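Local structure of glutathione s-transferase (Oryza sativa, 1OYJ) at residues I23-E31 and L76-L86. The protein conjugates reduced glutathione to a wide range of hydrophobic electrophiles, including herbicides, as a dimeric plant transferase of the tau family. Residues are numbered along the deposited sequence; the frame is centred on the assembly and turned at random.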
loop_
_atom_site.group_PDB
_atom_site.type_symbol
_atom_site.label_atom_id
_atom_site.label_comp_id
_atom_site.label_asym_id
_atom_site.label_seq_id
_atom_site.Cartn_x
_atom_site.Cartn_y
_atom_site.Cartn_z
ATOM N N ILE A 23 -14.630 -3.082 -11.869
ATOM C CA ILE A 23 -14.779 -4.554 -11.899
ATOM C C ILE A 23 -15.290 -5.071 -10.568
ATOM O O ILE A 23 -16.135 -5.928 -10.527
ATOM C CB ILE A 23 -13.434 -5.170 -12.287
ATOM C CG1 ILE A 23 -13.174 -4.841 -13.767
ATOM C CG2 ILE A 23 -13.332 -6.658 -12.035
ATOM C CD1 ILE A 23 -11.663 -5.064 -14.102
ATOM N N ALA A 24 -14.749 -4.527 -9.458
ATOM C CA ALA A 24 -15.152 -4.982 -8.134
ATOM C C ALA A 24 -16.619 -4.688 -7.809
ATOM O O ALA A 24 -17.351 -5.567 -7.303
ATOM C CB ALA A 24 -14.232 -4.439 -7.110
ATOM N N MET A 25 -17.084 -3.498 -8.170
ATOM C CA MET A 25 -18.492 -3.202 -8.065
ATOM C C MET A 25 -19.344 -4.082 -8.976
ATOM O O MET A 25 -20.343 -4.649 -8.537
ATOM C CB MET A 25 -18.727 -1.690 -8.310
ATOM C CG MET A 25 -18.286 -0.891 -7.095
ATOM S SD MET A 25 -18.613 0.874 -7.133
ATOM C CE MET A 25 -17.462 1.516 -8.375
ATOM N N ALA A 26 -18.948 -4.240 -10.234
ATOM C CA ALA A 26 -19.645 -5.156 -11.102
ATOM C C ALA A 26 -19.720 -6.540 -10.503
ATOM O O ALA A 26 -20.802 -7.191 -10.513
ATOM C CB ALA A 26 -19.002 -5.206 -12.455
ATOM N N GLU A 27 -18.617 -7.030 -10.011
ATOM C CA GLU A 27 -18.570 -8.395 -9.397
ATOM C C GLU A 27 -19.538 -8.511 -8.263
ATOM O O GLU A 27 -20.072 -9.603 -8.013
ATOM C CB GLU A 27 -17.184 -8.785 -8.872
ATOM C CG GLU A 27 -16.195 -9.236 -9.933
ATOM C CD GLU A 27 -16.632 -10.513 -10.579
ATOM O OE1 GLU A 27 -16.654 -11.555 -9.917
ATOM O OE2 GLU A 27 -16.954 -10.454 -11.749
ATOM N N LYS A 28 -19.717 -7.393 -7.562
ATOM C CA LYS A 28 -20.532 -7.347 -6.398
ATOM C C LYS A 28 -22.020 -7.005 -6.625
ATOM O O LYS A 28 -22.779 -6.967 -5.699
ATOM C CB LYS A 28 -19.901 -6.371 -5.379
ATOM C CG LYS A 28 -18.609 -6.913 -4.725
ATOM C CD LYS A 28 -17.867 -5.876 -3.882
ATOM C CE LYS A 28 -16.810 -6.595 -2.983
ATOM N NZ LYS A 28 -17.377 -7.188 -1.725
ATOM N N GLY A 29 -22.387 -6.724 -7.847
ATOM C CA GLY A 29 -23.749 -6.290 -8.154
ATOM C C GLY A 29 -24.008 -4.869 -7.703
ATOM O O GLY A 29 -25.154 -4.484 -7.540
ATOM N N LEU A 30 -22.984 -4.066 -7.477
ATOM C CA LEU A 30 -23.239 -2.740 -6.996
ATOM C C LEU A 30 -23.243 -1.720 -8.160
ATOM O O LEU A 30 -22.233 -1.573 -8.820
ATOM C CB LEU A 30 -22.142 -2.353 -5.985
ATOM C CG LEU A 30 -21.980 -3.173 -4.708
ATOM C CD1 LEU A 30 -20.713 -2.763 -3.980
ATOM C CD2 LEU A 30 -23.153 -2.820 -3.823
ATOM N N GLU A 31 -24.349 -0.998 -8.369
ATOM C CA GLU A 31 -24.472 -0.062 -9.480
ATOM C C GLU A 31 -23.865 1.213 -9.040
ATOM O O GLU A 31 -23.990 1.569 -7.848
ATOM C CB GLU A 31 -25.930 0.218 -9.826
ATOM C CG GLU A 31 -26.694 -1.017 -10.295
ATOM C CD GLU A 31 -26.107 -1.715 -11.518
ATOM O OE1 GLU A 31 -25.445 -1.063 -12.365
ATOM O OE2 GLU A 31 -26.345 -2.945 -11.650
ATOM N N LEU A 76 -15.026 -1.941 -0.360
ATOM C CA LEU A 76 -16.159 -2.588 -0.993
ATOM C C LEU A 76 -16.463 -3.942 -0.307
ATOM O O LEU A 76 -17.631 -4.375 -0.326
ATOM C CB LEU A 76 -15.968 -2.741 -2.474
ATOM C CG LEU A 76 -15.911 -1.423 -3.233
ATOM C CD1 LEU A 76 -15.529 -1.708 -4.744
ATOM C CD2 LEU A 76 -17.235 -0.755 -3.125
ATOM N N ASP A 77 -15.468 -4.627 0.265
ATOM C CA ASP A 77 -15.776 -5.791 1.085
ATOM C C ASP A 77 -16.345 -5.296 2.443
ATOM O O ASP A 77 -17.420 -5.766 2.899
ATOM C CB ASP A 77 -14.560 -6.600 1.471
ATOM C CG ASP A 77 -14.185 -7.672 0.460
ATOM O OD1 ASP A 77 -14.903 -7.856 -0.581
ATOM O OD2 ASP A 77 -13.174 -8.380 0.677
ATOM N N ASP A 78 -15.643 -4.356 3.083
ATOM C CA ASP A 78 -16.011 -4.000 4.461
ATOM C C ASP A 78 -17.375 -3.398 4.523
ATOM O O ASP A 78 -18.145 -3.673 5.431
ATOM C CB ASP A 78 -15.022 -3.023 5.126
ATOM C CG ASP A 78 -13.674 -3.643 5.441
ATOM O OD1 ASP A 78 -12.724 -2.836 5.629
ATOM O OD2 ASP A 78 -13.479 -4.891 5.527
ATOM N N ALA A 79 -17.673 -2.538 3.568
ATOM C CA ALA A 79 -18.938 -1.819 3.592
ATOM C C ALA A 79 -20.105 -2.602 3.041
ATOM O O ALA A 79 -21.225 -2.248 3.321
ATOM C CB ALA A 79 -18.788 -0.543 2.871
ATOM N N PHE A 80 -19.866 -3.670 2.294
ATOM C CA PHE A 80 -20.966 -4.444 1.710
ATOM C C PHE A 80 -20.754 -5.902 1.966
ATOM O O PHE A 80 -20.414 -6.629 1.054
ATOM C CB PHE A 80 -20.983 -4.176 0.193
ATOM C CG PHE A 80 -21.213 -2.733 -0.160
ATOM C CD1 PHE A 80 -20.187 -1.899 -0.434
ATOM C CD2 PHE A 80 -22.494 -2.214 -0.162
ATOM C CE1 PHE A 80 -20.424 -0.581 -0.760
ATOM C CE2 PHE A 80 -22.725 -0.905 -0.458
ATOM C CZ PHE A 80 -21.707 -0.098 -0.767
ATOM N N PRO A 81 -20.895 -6.327 3.231
ATOM C CA PRO A 81 -20.561 -7.686 3.667
ATOM C C PRO A 81 -21.433 -8.750 3.061
ATOM O O PRO A 81 -21.069 -9.940 3.094
ATOM C CB PRO A 81 -20.786 -7.619 5.187
ATOM C CG PRO A 81 -21.863 -6.636 5.266
ATOM C CD PRO A 81 -21.343 -5.511 4.369
ATOM N N GLY A 82 -22.566 -8.347 2.506
ATOM C CA GLY A 82 -23.423 -9.303 1.832
ATOM C C GLY A 82 -23.039 -9.705 0.393
ATOM O O GLY A 82 -23.572 -10.695 -0.088
ATOM N N THR A 83 -22.138 -8.965 -0.250
ATOM C CA THR A 83 -21.692 -9.242 -1.617
ATOM C C THR A 83 -20.491 -10.183 -1.667
ATOM O O THR A 83 -19.799 -10.340 -0.676
ATOM C CB THR A 83 -21.327 -7.918 -2.277
ATOM O OG1 THR A 83 -20.184 -7.280 -1.615
ATOM C CG2 THR A 83 -22.503 -6.949 -2.193
ATOM N N PRO A 84 -20.263 -10.873 -2.781
ATOM C CA PRO A 84 -19.145 -11.797 -2.844
ATOM C C PRO A 84 -17.864 -11.049 -2.506
ATOM O O PRO A 84 -17.667 -9.932 -2.961
ATOM C CB PRO A 84 -19.157 -12.307 -4.293
ATOM C CG PRO A 84 -20.428 -11.900 -4.866
ATOM C CD PRO A 84 -21.045 -10.860 -4.028
ATOM N N HIS A 85 -17.024 -11.662 -1.690
ATOM C CA HIS A 85 -15.888 -11.018 -1.077
ATOM C C HIS A 85 -14.643 -11.145 -1.951
ATOM O O HIS A 85 -14.466 -12.135 -2.644
ATOM C CB HIS A 85 -15.612 -11.631 0.304
ATOM C CG HIS A 85 -15.343 -13.102 0.250
ATOM N ND1 HIS A 85 -16.325 -14.040 0.467
ATOM C CD2 HIS A 85 -14.226 -13.799 -0.090
ATOM C CE1 HIS A 85 -15.817 -15.251 0.284
ATOM N NE2 HIS A 85 -14.538 -15.134 -0.024
ATOM N N LEU A 86 -13.801 -10.134 -1.922
ATOM C CA LEU A 86 -12.521 -10.170 -2.654
ATOM C C LEU A 86 -11.442 -10.822 -1.786
ATOM O O LEU A 86 -10.539 -11.451 -2.299
ATOM C CB LEU A 86 -12.082 -8.758 -3.036
ATOM C CG LEU A 86 -12.909 -8.142 -4.157
ATOM C CD1 LEU A 86 -12.493 -6.691 -4.298
ATOM C CD2 LEU A 86 -12.770 -8.935 -5.394
#
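Lys-28, on the last turn of helix 16-28, runs its side chain into the bend where the chain leaves helix 69-79, and its three ammonium N-H groups share four oxygens there. Asp-77 OD1 forms a salt bridge with Lys-28 NZ at 2.8 Å through its anti lone pair, while its syn lone pair takes the backbone N-H of Leu-86. Thr-83 OG1 also lies 2.8 Å from Lys-28 NZ and donates in turn to Phe-80 O, in the carbonyl plane, across the type I turn from Phe-80 to Thr-83. The two remaining acceptors are carbonyls approached from above their planes: Pro-84 O, 3.0 Å from Lys-28 NZ, and Leu-76 O, the poorer, 3.2 Å away at a C=O...N angle of only 104°. The lysine chain is extended until chi4 (-82°) bends NZ in among these oxygens; Asp-77 would offset the charge, three neutral oxygens adding acceptors. Both helices belong to the thioredoxin-like N-terminal domain of the transferase and pack on the same side of its four-stranded sheet; a bound glutathione lies outside the contact, about 12 Å from the Leu-76 side chain. Beneath the polar cluster the packing is close and apolar. Leu-76 CD1 packs against both Ala-24 CB and Met-25 CG, 3.7 Å from the latter, and Leu-86 CD1 reaches the same alanine. Past the Schellman motif at Gly-29, Leu-30 lays CD1 over one face of the Phe-80 ring, 3.9 Å from its centroid in a CH-pi contact; Leu-7 of the sheet touches both residues. Toward solvent the fit loosens: the exposed ring of Pro-84 merely brings CG to 3.9 Å from Glu-27 O, and the Glu-27 carboxylate turns to Ser-206 instead. Facing the second subunit, Asp-78 forms salt bridges with Arg-101 and Arg-105 of that chain.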